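Local coordinates for protein 11S globulin subunit beta (Cucurbita maxima, PDB 2E9Q) that serves as a seed storage protein of the 11S globulin family, laid down as a nutrient reserve in pumpkin seed, at residues 65-70 against 156-161; 87-92 against 129-134; 34-39 against 373-378; 43-48 against 240-245. All blocks are in the same frame, centred on the assembly; numbering follows the deposited sequence. Where two conformers were deposited one is given.

Contacts 1 and 4 are buried, whereas contacts 2 and 3 are only partly so. Contact 1 pairs two inner strands of the N-terminal cupin sheet by backbone hydrogen bonds, and contact 2 touches it directly, since strand 85-91 lies beside strand 155-162. Contact 4 also reaches that sheet, with Phe47 N close to Thr69 O of contact 1, but adds a carboxylate-backbone bond across the segments, with a salt bridge inside segment 240-245. Contact 2 relies on one backbone bond and a valine against an aromatic ring. Contact 3 differs in place: it ties residues 34-39 to the C-terminal cupin domain through a single bridge, an amide-carboxylate bond and waters.

Contact 1. Residues 65-70 against 156-161; sequences MIRHTI and VLIVFA
Ile66 and Val159 bond reciprocally through their backbones: Val159 N gives to Ile66 O at 2.7 Å, nearly along the C=O axis, and Ile66 N gives to Val159 O at 2.9 Å. His68 and Leu157 repeat this two residues on, with His68 N to Leu157 O at 2.9 Å. Between them lies the non-hydrogen-bonded pair Arg67-Ile158, where Arg67 CA approaches Leu157 O at 3.2 Å as a CA-H...O contact. The regular alternation and the 159° between strand directions define antiparallel neighbours inside the N-terminal cupin beta-barrel. On the face carrying Ile66 and His68, Ile66 CB meets Val159 CB at 3.9 Å, and Ile70 CD1 reaches Leu157 CD1. On the other face Arg67 lies alongside Ile158 and Val156, all pointing the same way. Its CG is anti to the backbone N (chi1 177°), and its CD touches Ile158 CD1 at 3.8 Å and Val156 CG1 at 4.1 Å. Beyond them the guanidinium forms a salt bridge with Glu49 and a hydrogen bond with Tyr348. An alanine here would probably leave Glu49 without its charged mate and take away the cover of Ile158 CD1 and Val156 CG1. Further along, Met65 SD packs on Ile158 CG2, and its CE lies at the edge of the Phe160 ring.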
loop_
_atom_site.group_PDB
_atom_site.type_symbol
_atom_site.label_atom_id
_atom_site.label_comp_id
_atom_site.label_asym_id
_atom_site.label_seq_id
_atom_site.Cartn_x
_atom_site.Cartn_y
_atom_site.Cartn_z
ATOM N N MET A 65 -3.703 -10.852 18.539
ATOM C CA MET A 65 -2.785 -11.531 19.449
ATOM C C MET A 65 -3.433 -12.838 19.893
ATOM O O MET A 65 -4.594 -12.863 20.310
ATOM C CB MET A 65 -2.501 -10.658 20.672
ATOM C CG MET A 65 -1.342 -11.140 21.546
ATOM S SD MET A 65 0.271 -10.860 20.782
ATOM C CE MET A 65 0.332 -9.086 20.806
ATOM N N ILE A 66 -2.676 -13.922 19.800
ATOM C CA ILE A 66 -3.151 -15.241 20.175
ATOM C C ILE A 66 -2.071 -15.915 21.011
ATOM O O ILE A 66 -0.876 -15.743 20.748
ATOM C CB ILE A 66 -3.409 -16.084 18.925
ATOM C CG1 ILE A 66 -4.468 -15.399 18.066
ATOM C CG2 ILE A 66 -3.832 -17.493 19.301
ATOM C CD1 ILE A 66 -4.717 -16.088 16.751
ATOM N N ARG A 67 -2.486 -16.652 22.039
ATOM C CA ARG A 67 -1.536 -17.366 22.883
ATOM C C ARG A 67 -1.942 -18.828 22.915
ATOM O O ARG A 67 -3.075 -19.177 23.264
ATOM C CB ARG A 67 -1.493 -16.791 24.303
ATOM C CG ARG A 67 -0.561 -17.564 25.262
ATOM C CD ARG A 67 -0.315 -16.795 26.557
ATOM N NE ARG A 67 -1.573 -16.465 27.224
ATOM C CZ ARG A 67 -1.709 -15.549 28.178
ATOM N NH1 ARG A 67 -2.904 -15.332 28.712
ATOM N NH2 ARG A 67 -0.664 -14.846 28.600
ATOM N N HIS A 68 -1.010 -19.684 22.519
ATOM C CA HIS A 68 -1.256 -21.108 22.501
ATOM C C HIS A 68 -0.495 -21.778 23.627
ATOM O O HIS A 68 0.673 -21.488 23.869
ATOM C CB HIS A 68 -0.807 -21.705 21.172
ATOM C CG HIS A 68 -1.750 -21.452 20.040
ATOM N ND1 HIS A 68 -1.327 -21.023 18.800
ATOM C CD2 HIS A 68 -3.086 -21.638 19.936
ATOM C CE1 HIS A 68 -2.362 -20.960 17.982
ATOM N NE2 HIS A 68 -3.442 -21.328 18.649
ATOM N N THR A 69 -1.169 -22.678 24.321
ATOM C CA THR A 69 -0.545 -23.408 25.403
ATOM C C THR A 69 -0.698 -24.863 25.030
ATOM O O THR A 69 -1.793 -25.423 25.093
ATOM C CB THR A 69 -1.229 -23.112 26.739
ATOM O OG1 THR A 69 -0.934 -21.759 27.124
ATOM C CG2 THR A 69 -0.725 -24.059 27.811
ATOM N N ILE A 70 0.408 -25.466 24.613
ATOM C CA ILE A 70 0.393 -26.850 24.187
ATOM C C ILE A 70 1.069 -27.724 25.219
ATOM O O ILE A 70 2.229 -27.510 25.588
ATOM C CB ILE A 70 1.089 -26.988 22.820
ATOM C CG1 ILE A 70 0.446 -25.999 21.839
ATOM C CG2 ILE A 70 0.964 -28.426 22.294
ATOM C CD1 ILE A 70 1.189 -25.855 20.548
ATOM N N VAL A 156 4.436 -22.637 25.425
ATOM C CA VAL A 156 3.677 -21.378 25.362
ATOM C C VAL A 156 4.137 -20.483 24.197
ATOM O O VAL A 156 5.286 -20.022 24.161
ATOM C CB VAL A 156 3.795 -20.580 26.696
ATOM C CG1 VAL A 156 2.933 -19.323 26.644
ATOM C CG2 VAL A 156 3.369 -21.460 27.876
ATOM N N LEU A 157 3.218 -20.236 23.262
ATOM C CA LEU A 157 3.486 -19.437 22.067
ATOM C C LEU A 157 2.683 -18.139 21.939
ATOM O O LEU A 157 1.443 -18.147 21.955
ATOM C CB LEU A 157 3.208 -20.280 20.836
ATOM C CG LEU A 157 3.828 -21.671 20.928
ATOM C CD1 LEU A 157 3.241 -22.574 19.859
ATOM C CD2 LEU A 157 5.331 -21.543 20.804
ATOM N N ILE A 158 3.401 -17.033 21.779
ATOM C CA ILE A 158 2.777 -15.732 21.608
ATOM C C ILE A 158 2.715 -15.418 20.108
ATOM O O ILE A 158 3.722 -15.083 19.487
ATOM C CB ILE A 158 3.585 -14.648 22.332
ATOM C CG1 ILE A 158 3.870 -15.087 23.774
ATOM C CG2 ILE A 158 2.816 -13.336 22.299
ATOM C CD1 ILE A 158 2.616 -15.410 24.591
ATOM N N VAL A 159 1.520 -15.540 19.541
ATOM C CA VAL A 159 1.285 -15.311 18.124
ATOM C C VAL A 159 0.779 -13.921 17.758
ATOM O O VAL A 159 -0.337 -13.544 18.118
ATOM C CB VAL A 159 0.265 -16.312 17.585
ATOM C CG1 VAL A 159 0.087 -16.124 16.076
ATOM C CG2 VAL A 159 0.699 -17.735 17.938
ATOM N N PHE A 160 1.603 -13.172 17.030
ATOM C CA PHE A 160 1.260 -11.841 16.572
ATOM C C PHE A 160 0.925 -11.895 15.081
ATOM O O PHE A 160 1.721 -12.366 14.261
ATOM C CB PHE A 160 2.421 -10.894 16.825
ATOM C CG PHE A 160 2.238 -9.532 16.224
ATOM C CD1 PHE A 160 2.856 -9.203 15.022
ATOM C CD2 PHE A 160 1.474 -8.564 16.878
ATOM C CE1 PHE A 160 2.721 -7.921 14.473
ATOM C CE2 PHE A 160 1.331 -7.276 16.343
ATOM C CZ PHE A 160 1.957 -6.953 15.137
ATOM N N ALA A 161 -0.273 -11.434 14.745
ATOM C CA ALA A 161 -0.745 -11.423 13.369
ATOM C C ALA A 161 -1.128 -10.008 12.995
ATOM O O ALA A 161 -1.761 -9.293 13.778
ATOM C CB ALA A 161 -1.942 -12.350 13.217
#

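Contact 2. Residues 87-92 against 129-134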
loop_
_atom_site.group_PDB
_atom_site.type_symbol
_atom_site.label_atom_id
_atom_site.label_comp_id
_atom_site.label_asym_id
_atom_site.label_seq_id
_atom_site.Cartn_x
_atom_site.Cartn_y
_atom_site.Cartn_z
ATOM N N ILE A 87 5.836 -15.494 15.851
ATOM C CA ILE A 87 5.470 -16.297 17.005
ATOM C C ILE A 87 6.631 -16.352 17.959
ATOM O O ILE A 87 7.693 -16.883 17.622
ATOM C CB ILE A 87 5.119 -17.722 16.580
ATOM C CG1 ILE A 87 3.882 -17.695 15.689
ATOM C CG2 ILE A 87 4.919 -18.592 17.797
ATOM C CD1 ILE A 87 3.400 -19.063 15.237
ATOM N N PHE A 88 6.447 -15.786 19.143
ATOM C CA PHE A 88 7.504 -15.811 20.127
ATOM C C PHE A 88 7.293 -17.009 21.034
ATOM O O PHE A 88 6.209 -17.186 21.587
ATOM C CB PHE A 88 7.509 -14.539 20.961
ATOM C CG PHE A 88 8.582 -14.511 22.006
ATOM C CD1 PHE A 88 9.918 -14.355 21.646
ATOM C CD2 PHE A 88 8.262 -14.638 23.353
ATOM C CE1 PHE A 88 10.924 -14.322 22.613
ATOM C CE2 PHE A 88 9.254 -14.607 24.325
ATOM C CZ PHE A 88 10.594 -14.447 23.950
ATOM N N VAL A 89 8.331 -17.833 21.172
ATOM C CA VAL A 89 8.289 -19.025 22.021
ATOM C C VAL A 89 8.639 -18.569 23.431
ATOM O O VAL A 89 9.806 -18.399 23.772
ATOM C CB VAL A 89 9.312 -20.090 21.536
ATOM C CG1 VAL A 89 9.315 -21.289 22.469
ATOM C CG2 VAL A 89 8.963 -20.527 20.120
ATOM N N ALA A 90 7.611 -18.365 24.247
ATOM C CA ALA A 90 7.795 -17.880 25.606
ATOM C C ALA A 90 8.270 -18.961 26.563
ATOM O O ALA A 90 8.939 -18.665 27.554
ATOM C CB ALA A 90 6.483 -17.261 26.117
ATOM N N GLN A 91 7.920 -20.211 26.272
ATOM C CA GLN A 91 8.317 -21.324 27.130
ATOM C C GLN A 91 8.239 -22.671 26.414
ATOM O O GLN A 91 7.321 -22.921 25.630
ATOM C CB GLN A 91 7.430 -21.364 28.383
ATOM C CG GLN A 91 7.722 -22.529 29.326
ATOM C CD GLN A 91 6.674 -22.694 30.434
ATOM O OE1 GLN A 91 6.544 -21.852 31.323
ATOM N NE2 GLN A 91 5.924 -23.783 30.372
ATOM N N GLY A 92 9.218 -23.530 26.687
ATOM C CA GLY A 92 9.236 -24.857 26.099
ATOM C C GLY A 92 10.010 -24.962 24.804
ATOM O O GLY A 92 10.669 -24.011 24.387
ATOM N N ARG A 129 11.865 -28.701 11.567
ATOM C CA ARG A 129 12.514 -27.565 12.204
ATOM C C ARG A 129 12.257 -27.493 13.699
ATOM O O ARG A 129 11.118 -27.339 14.137
ATOM C CB ARG A 129 12.052 -26.279 11.528
ATOM C CG ARG A 129 11.861 -26.457 10.036
ATOM C CD ARG A 129 11.738 -25.146 9.308
ATOM N NE ARG A 129 11.346 -25.373 7.922
ATOM C CZ ARG A 129 11.607 -24.535 6.928
ATOM N NH1 ARG A 129 12.269 -23.411 7.169
ATOM N NH2 ARG A 129 11.204 -24.821 5.696
ATOM N N PRO A 130 13.317 -27.617 14.503
ATOM C CA PRO A 130 13.190 -27.558 15.955
ATOM C C PRO A 130 13.222 -26.096 16.388
ATOM O O PRO A 130 13.701 -25.237 15.651
ATOM C CB PRO A 130 14.415 -28.326 16.430
ATOM C CG PRO A 130 15.449 -27.932 15.405
ATOM C CD PRO A 130 14.679 -28.034 14.109
ATOM N N PHE A 131 12.697 -25.817 17.571
ATOM C CA PHE A 131 12.696 -24.461 18.094
ATOM C C PHE A 131 12.658 -24.557 19.604
ATOM O O PHE A 131 12.230 -25.567 20.159
ATOM C CB PHE A 131 11.490 -23.669 17.567
ATOM C CG PHE A 131 10.163 -24.262 17.938
ATOM C CD1 PHE A 131 9.632 -24.071 19.206
ATOM C CD2 PHE A 131 9.454 -25.033 17.022
ATOM C CE1 PHE A 131 8.416 -24.645 19.554
ATOM C CE2 PHE A 131 8.239 -25.610 17.360
ATOM C CZ PHE A 131 7.718 -25.418 18.627
ATOM N N ARG A 132 13.095 -23.500 20.266
ATOM C CA ARG A 132 13.132 -23.489 21.713
ATOM C C ARG A 132 12.844 -22.094 22.244
ATOM O O ARG A 132 12.779 -21.127 21.482
ATOM C CB ARG A 132 14.514 -23.939 22.174
ATOM C CG ARG A 132 15.605 -23.053 21.631
ATOM C CD ARG A 132 16.973 -23.471 22.128
ATOM N NE ARG A 132 17.886 -22.332 22.146
ATOM C CZ ARG A 132 18.170 -21.580 21.091
ATOM N NH1 ARG A 132 17.617 -21.839 19.913
ATOM N NH2 ARG A 132 18.990 -20.548 21.224
ATOM N N GLU A 133 12.703 -22.003 23.562
ATOM C CA GLU A 133 12.411 -20.745 24.231
ATOM C C GLU A 133 13.302 -19.592 23.793
ATOM O O GLU A 133 14.526 -19.692 23.812
ATOM C CB GLU A 133 12.526 -20.931 25.745
ATOM C CG GLU A 133 11.806 -19.866 26.557
ATOM C CD GLU A 133 11.879 -20.122 28.057
ATOM O OE1 GLU A 133 11.601 -21.267 28.489
ATOM O OE2 GLU A 133 12.208 -19.173 28.803
ATOM N N GLY A 134 12.677 -18.487 23.402
ATOM C CA GLY A 134 13.441 -17.334 22.977
ATOM C C GLY A 134 13.441 -17.211 21.471
ATOM O O GLY A 134 13.881 -16.202 20.913
#
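Val89 receives the backbone N-H of Gly134 just before a classic beta bulge, in which Ala90 and Gln91 both face Val156 of the adjoining strand 155-162. The bond from Gly134 N to Val89 O is 2.9 Å long and nearly straight, at 169°, and the donor lies in the carbonyl plane. The same oxygen is approached by Glu133 CA. Around this point the two chain directions are 111° apart, so the segments meet at a corner and do not run on as paired strands. Val89 directs its side chain into that corner. Its CG1 rests on Arg132 O and Glu133 CA, each 3.6 Å away, while its CG2 touches Phe131 CD1 at 3.7 Å, the two side chains crossing at about a right angle. With chi1 60°, the CG of Phe131 sits between its backbone N and carbonyl carbon, and the ring offers CD1 to Val89. An alanine in place of Val89 would probably open a gap between Phe131 and the backbone of Arg132 and Glu133, where the two methyls now pack. On the outer side, Glu133 is extended across the bulge: its CG lies 3.3 Å from Ala90 O, and its OE1 is 3.6 Å from Gln91 CA. The amide of Gln91 turns to another partner, Asp154 O. Phe88 adds its CE1 against Gly134 O at 3.9 Å. Strands line the inner side of the corner: Leu157 of strand 155-162 and Leu137 of strand 135-139 pack on Val89, and Phe131 leans on Arg96 of strand 93-98.

Contact 3. Residues 34-39 against 373-378; sequences AQDPVR and EGQVLM
The carboxylate of Asp36 and the amide of Gln375 meet with their planes 49° apart. Gln375 NE2 donates to Asp36 OD1 at 3.0 Å in an almost straight bond (178°). The acceptor lies in the amide plane, whereas the donor reaches the syn side of OD1 from 34° out of the carboxylate plane. Gln375 CG lies 3.7 Å from Asp36 OD1 and equally far from Asp36 OD2, so it rests against both carboxylate oxygens. The other end of the amide is also held: Gln375 OE1 accepts from Arg372 N and has Ala34 CB 3.7 Å away. With both ends engaged, the rotation of the amide is well defined. Beside this pair the backbones form a single antiparallel bridge, Gln35 N to Val376 O at 2.8 Å and Val376 N to Gln35 O at 2.9 Å. Gln35 O is gripped a second time, by Trp51 NE1. Past the bridge, one water accepts from both Gln35 NE2 (3.0 Å) and Met378 N (2.9 Å), continuing the connection where direct pairing stops. The bridge thus places the loop before strand 39-43, in the N-terminal cupin part of the chain, against strand 376-379, an outermost strand of its sheet in the C-terminal domain. Phe58 of helix 56-61 packs on Gln35 and Val376, Val346 and Tyr348 of strand 345-350 flank Val376, and Pro37 lies on Arg67 of strand 63-70.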
loop_
_atom_site.group_PDB
_atom_site.type_symbol
_atom_site.label_atom_id
_atom_site.label_comp_id
_atom_site.label_asym_id
_atom_site.label_seq_id
_atom_site.Cartn_x
_atom_site.Cartn_y
_atom_site.Cartn_z
ATOM N N ALA A 34 -4.198 -1.958 29.017
ATOM C CA ALA A 34 -3.329 -3.115 29.173
ATOM C C ALA A 34 -4.345 -4.242 29.022
ATOM O O ALA A 34 -5.150 -4.460 29.915
ATOM C CB ALA A 34 -2.715 -3.133 30.555
ATOM N N GLN A 35 -4.324 -4.932 27.889
ATOM C CA GLN A 35 -5.293 -5.989 27.601
ATOM C C GLN A 35 -4.934 -7.433 27.935
ATOM O O GLN A 35 -3.795 -7.873 27.762
ATOM C CB GLN A 35 -5.652 -5.971 26.118
ATOM C CG GLN A 35 -5.978 -4.619 25.531
ATOM C CD GLN A 35 -6.025 -4.679 24.011
ATOM O OE1 GLN A 35 -6.793 -5.457 23.434
ATOM N NE2 GLN A 35 -5.194 -3.862 23.352
ATOM N N ASP A 36 -5.946 -8.175 28.367
ATOM C CA ASP A 36 -5.809 -9.584 28.670
ATOM C C ASP A 36 -6.616 -10.300 27.602
ATOM O O ASP A 36 -7.457 -9.683 26.944
ATOM C CB ASP A 36 -6.381 -9.913 30.054
ATOM C CG ASP A 36 -5.360 -9.734 31.162
ATOM O OD1 ASP A 36 -5.450 -8.749 31.918
ATOM O OD2 ASP A 36 -4.449 -10.584 31.270
ATOM N N PRO A 37 -6.367 -11.606 27.398
ATOM C CA PRO A 37 -7.138 -12.318 26.376
ATOM C C PRO A 37 -8.603 -12.182 26.750
ATOM O O PRO A 37 -8.924 -12.012 27.920
ATOM C CB PRO A 37 -6.648 -13.759 26.503
ATOM C CG PRO A 37 -5.276 -13.614 27.034
ATOM C CD PRO A 37 -5.426 -12.515 28.069
ATOM N N VAL A 38 -9.493 -12.256 25.772
ATOM C CA VAL A 38 -10.914 -12.125 26.062
ATOM C C VAL A 38 -11.687 -13.381 25.677
ATOM O O VAL A 38 -12.840 -13.544 26.057
ATOM C CB VAL A 38 -11.548 -10.925 25.307
ATOM C CG1 VAL A 38 -10.877 -9.633 25.719
ATOM C CG2 VAL A 38 -11.431 -11.132 23.804
ATOM N N ARG A 39 -11.050 -14.270 24.930
ATOM C CA ARG A 39 -11.713 -15.481 24.475
ATOM C C ARG A 39 -10.783 -16.690 24.621
ATOM O O ARG A 39 -9.567 -16.553 24.588
ATOM C CB ARG A 39 -12.148 -15.286 23.021
ATOM C CG ARG A 39 -13.508 -15.873 22.699
ATOM C CD ARG A 39 -14.072 -15.341 21.376
ATOM N NE ARG A 39 -14.391 -13.909 21.419
ATOM C CZ ARG A 39 -13.713 -12.966 20.763
ATOM N NH1 ARG A 39 -14.081 -11.693 20.865
ATOM N NH2 ARG A 39 -12.670 -13.293 19.999
ATOM N N GLU A 373 2.636 -9.371 33.548
ATOM C CA GLU A 373 2.895 -10.584 32.783
ATOM C C GLU A 373 1.593 -11.075 32.193
ATOM O O GLU A 373 0.584 -11.127 32.886
ATOM C CB GLU A 373 3.487 -11.674 33.690
ATOM C CG GLU A 373 3.777 -13.008 32.985
ATOM C CD GLU A 373 2.543 -13.897 32.819
ATOM O OE1 GLU A 373 2.500 -14.679 31.844
ATOM O OE2 GLU A 373 1.622 -13.832 33.665
ATOM N N GLY A 374 1.621 -11.426 30.912
ATOM C CA GLY A 374 0.426 -11.933 30.267
ATOM C C GLY A 374 -0.420 -10.875 29.596
ATOM O O GLY A 374 -1.364 -11.205 28.880
ATOM N N GLN A 375 -0.084 -9.608 29.810
ATOM C CA GLN A 375 -0.856 -8.530 29.212
ATOM C C GLN A 375 -0.211 -7.913 27.977
ATOM O O GLN A 375 1.000 -8.011 27.779
ATOM C CB GLN A 375 -1.110 -7.423 30.239
ATOM C CG GLN A 375 -1.886 -7.863 31.477
ATOM C CD GLN A 375 -2.229 -6.685 32.374
ATOM O OE1 GLN A 375 -1.372 -5.851 32.684
ATOM N NE2 GLN A 375 -3.487 -6.609 32.792
ATOM N N VAL A 376 -1.045 -7.250 27.174
ATOM C CA VAL A 376 -0.622 -6.588 25.944
ATOM C C VAL A 376 -0.959 -5.093 25.905
ATOM O O VAL A 376 -2.096 -4.698 26.153
ATOM C CB VAL A 376 -1.297 -7.242 24.718
ATOM C CG1 VAL A 376 -0.898 -6.491 23.434
ATOM C CG2 VAL A 376 -0.916 -8.724 24.644
ATOM N N LEU A 377 0.036 -4.267 25.599
ATOM C CA LEU A 377 -0.161 -2.832 25.466
ATOM C C LEU A 377 0.288 -2.467 24.050
ATOM O O LEU A 377 1.433 -2.700 23.679
ATOM C CB LEU A 377 0.661 -2.043 26.488
ATOM C CG LEU A 377 0.552 -0.515 26.303
ATOM C CD1 LEU A 377 -0.877 -0.037 26.570
ATOM C CD2 LEU A 377 1.514 0.185 27.236
ATOM N N MET A 378 -0.634 -1.915 23.266
ATOM C CA MET A 378 -0.383 -1.517 21.884
ATOM C C MET A 378 0.048 -0.067 21.923
ATOM O O MET A 378 -0.734 0.791 22.327
ATOM C CB MET A 378 -1.687 -1.655 21.085
ATOM C CG MET A 378 -1.572 -1.972 19.594
ATOM S SD MET A 378 -0.864 -0.691 18.533
ATOM C CE MET A 378 -2.292 0.316 18.221
HETATM O O HOH W 1 -5.696 -4.097 33.022
HETATM O O HOH W 2 -3.336 -1.815 24.387
#

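Contact 4. Residues 43-48 against 240-245. Unlike the reference sequence in segment 43-48: Gly46 (reference Ile).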
loop_
_atom_site.group_PDB
_atom_site.type_symbol
_atom_site.label_atom_id
_atom_site.label_comp_id
_atom_site.label_asym_id
_atom_site.label_seq_id
_atom_site.Cartn_x
_atom_site.Cartn_y
_atom_site.Cartn_z
ATOM N N ALA A 43 -8.603 -27.387 24.043
ATOM C CA ALA A 43 -8.362 -28.471 23.109
ATOM C C ALA A 43 -7.956 -29.717 23.886
ATOM O O ALA A 43 -7.728 -29.659 25.093
ATOM C CB ALA A 43 -7.258 -28.081 22.114
ATOM N N GLU A 44 -7.868 -30.836 23.186
ATOM C CA GLU A 44 -7.484 -32.087 23.811
ATOM C C GLU A 44 -6.134 -31.988 24.503
ATOM O O GLU A 44 -5.981 -32.466 25.627
ATOM C CB GLU A 44 -7.456 -33.207 22.768
ATOM C CG GLU A 44 -6.956 -34.548 23.302
ATOM C CD GLU A 44 -6.975 -35.640 22.245
ATOM O OE1 GLU A 44 -7.818 -36.557 22.339
ATOM O OE2 GLU A 44 -6.149 -35.573 21.309
ATOM N N ALA A 45 -5.163 -31.343 23.861
ATOM C CA ALA A 45 -3.829 -31.246 24.446
ATOM C C ALA A 45 -3.335 -29.849 24.791
ATOM O O ALA A 45 -2.133 -29.620 24.882
ATOM C CB ALA A 45 -2.823 -31.932 23.529
ATOM N N GLY A 46 -4.254 -28.918 25.002
ATOM C CA GLY A 46 -3.852 -27.566 25.339
ATOM C C GLY A 46 -5.014 -26.621 25.168
ATOM O O GLY A 46 -6.165 -27.053 25.164
ATOM N N PHE A 47 -4.728 -25.335 25.016
ATOM C CA PHE A 47 -5.794 -24.360 24.841
ATOM C C PHE A 47 -5.293 -23.081 24.180
ATOM O O PHE A 47 -4.124 -22.724 24.289
ATOM C CB PHE A 47 -6.457 -24.051 26.199
ATOM C CG PHE A 47 -5.514 -23.501 27.230
ATOM C CD1 PHE A 47 -5.276 -22.135 27.314
ATOM C CD2 PHE A 47 -4.870 -24.351 28.123
ATOM C CE1 PHE A 47 -4.411 -21.613 28.270
ATOM C CE2 PHE A 47 -3.997 -23.848 29.089
ATOM C CZ PHE A 47 -3.766 -22.471 29.165
ATOM N N THR A 48 -6.204 -22.397 23.506
ATOM C CA THR A 48 -5.900 -21.173 22.784
ATOM C C THR A 48 -6.645 -19.962 23.326
ATOM O O THR A 48 -7.869 -19.983 23.479
ATOM C CB THR A 48 -6.278 -21.338 21.309
ATOM O OG1 THR A 48 -5.537 -22.431 20.760
ATOM C CG2 THR A 48 -6.006 -20.049 20.526
ATOM N N ASP A 240 -10.587 -30.412 18.760
ATOM C CA ASP A 240 -10.313 -29.022 18.411
ATOM C C ASP A 240 -8.939 -28.912 17.719
ATOM O O ASP A 240 -8.511 -29.853 17.058
ATOM C CB ASP A 240 -10.387 -28.111 19.632
ATOM C CG ASP A 240 -10.615 -26.651 19.247
ATOM O OD1 ASP A 240 -9.666 -25.841 19.334
ATOM O OD2 ASP A 240 -11.749 -26.317 18.837
ATOM N N ARG A 241 -8.239 -27.798 17.896
ATOM C CA ARG A 241 -6.967 -27.573 17.204
ATOM C C ARG A 241 -5.638 -28.110 17.763
ATOM O O ARG A 241 -4.647 -28.184 17.024
ATOM C CB ARG A 241 -6.820 -26.075 16.942
ATOM C CG ARG A 241 -6.215 -25.288 18.087
ATOM C CD ARG A 241 -6.643 -23.827 18.001
ATOM N NE ARG A 241 -8.079 -23.706 18.223
ATOM C CZ ARG A 241 -8.915 -23.058 17.421
ATOM N NH1 ARG A 241 -8.447 -22.462 16.334
ATOM N NH2 ARG A 241 -10.221 -23.021 17.696
ATOM N N ILE A 242 -5.592 -28.452 19.049
ATOM C CA ILE A 242 -4.365 -28.977 19.637
ATOM C C ILE A 242 -4.644 -30.424 20.053
ATOM O O ILE A 242 -5.419 -30.670 20.979
ATOM C CB ILE A 242 -3.935 -28.135 20.858
ATOM C CG1 ILE A 242 -3.821 -26.656 20.462
ATOM C CG2 ILE A 242 -2.599 -28.625 21.391
ATOM C CD1 ILE A 242 -3.518 -25.724 21.626
ATOM N N VAL A 243 -4.021 -31.381 19.367
ATOM C CA VAL A 243 -4.268 -32.792 19.651
ATOM C C VAL A 243 -3.146 -33.599 20.319
ATOM O O VAL A 243 -1.967 -33.251 20.256
ATOM C CB VAL A 243 -4.675 -33.523 18.363
ATOM C CG1 VAL A 243 -5.836 -32.794 17.699
ATOM C CG2 VAL A 243 -3.487 -33.604 17.412
ATOM N N GLN A 244 -3.540 -34.688 20.969
ATOM C CA GLN A 244 -2.591 -35.570 21.636
ATOM C C GLN A 244 -2.052 -36.515 20.569
ATOM O O GLN A 244 -2.827 -37.152 19.857
ATOM C CB GLN A 244 -3.302 -36.385 22.720
ATOM C CG GLN A 244 -2.371 -37.079 23.703
ATOM C CD GLN A 244 -1.861 -36.130 24.773
ATOM O OE1 GLN A 244 -1.050 -36.503 25.626
ATOM N NE2 GLN A 244 -2.347 -34.891 24.739
ATOM N N VAL A 245 -0.734 -36.591 20.433
ATOM C CA VAL A 245 -0.153 -37.492 19.441
ATOM C C VAL A 245 -0.157 -38.899 20.034
ATOM O O VAL A 245 0.233 -39.105 21.186
ATOM C CB VAL A 245 1.297 -37.107 19.080
ATOM C CG1 VAL A 245 1.344 -35.670 18.593
ATOM C CG2 VAL A 245 2.199 -37.296 20.270
HETATM O O HOH W 3 -5.610 -37.590 19.374
#
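Glu44 OE2 accepts the backbone N-H of Gln244 at 2.8 Å, on the anti side of the carboxylate oxygen and with an N-H...O angle of 168°. Glu44 gets there by an extended chain whose CG is anti to the backbone N (chi1 175°). A water that donates to both Glu44 OE2 and Gln244 O closes a second link, so this oxygen is held twice. Next to it, Ala45 N donates to Ile242 O at 3.0 Å from above the carbonyl plane. Ile242 carries the apolar packing: its CB touches Ala43 CB at 3.6 Å, its CG2 meets Ala45, and its CD1 lies 3.6 Å from Phe47 N, beside Gly46, where the reference sequence has isoleucine. At the far end Thr48 OG1 packs on Arg241 CD at 3.3 Å. Behind that contact, Asp240 OD1 takes both Arg241 N (2.8 Å) and Arg241 NE (2.9 Å) from the same face of its plane, the latter being a salt bridge. Arg241 is also bridged to Glu187, and Asp240 OD2 accepts from Glu184 N, so the pair is anchored from outside the segments. The 43-48 chain itself is fixed by Ala43 N bonding Gly46 O across the turn of the hairpin 39-43/46-50. Strand 242-244 pairs with strand 74-81 of the other sheet, and Ile70 of strand 63-70 packs on Ile242. The contact therefore joins the two sheets of the N-terminal cupin barrel, while Val245 reaches Asn427 of a neighbouring subunit.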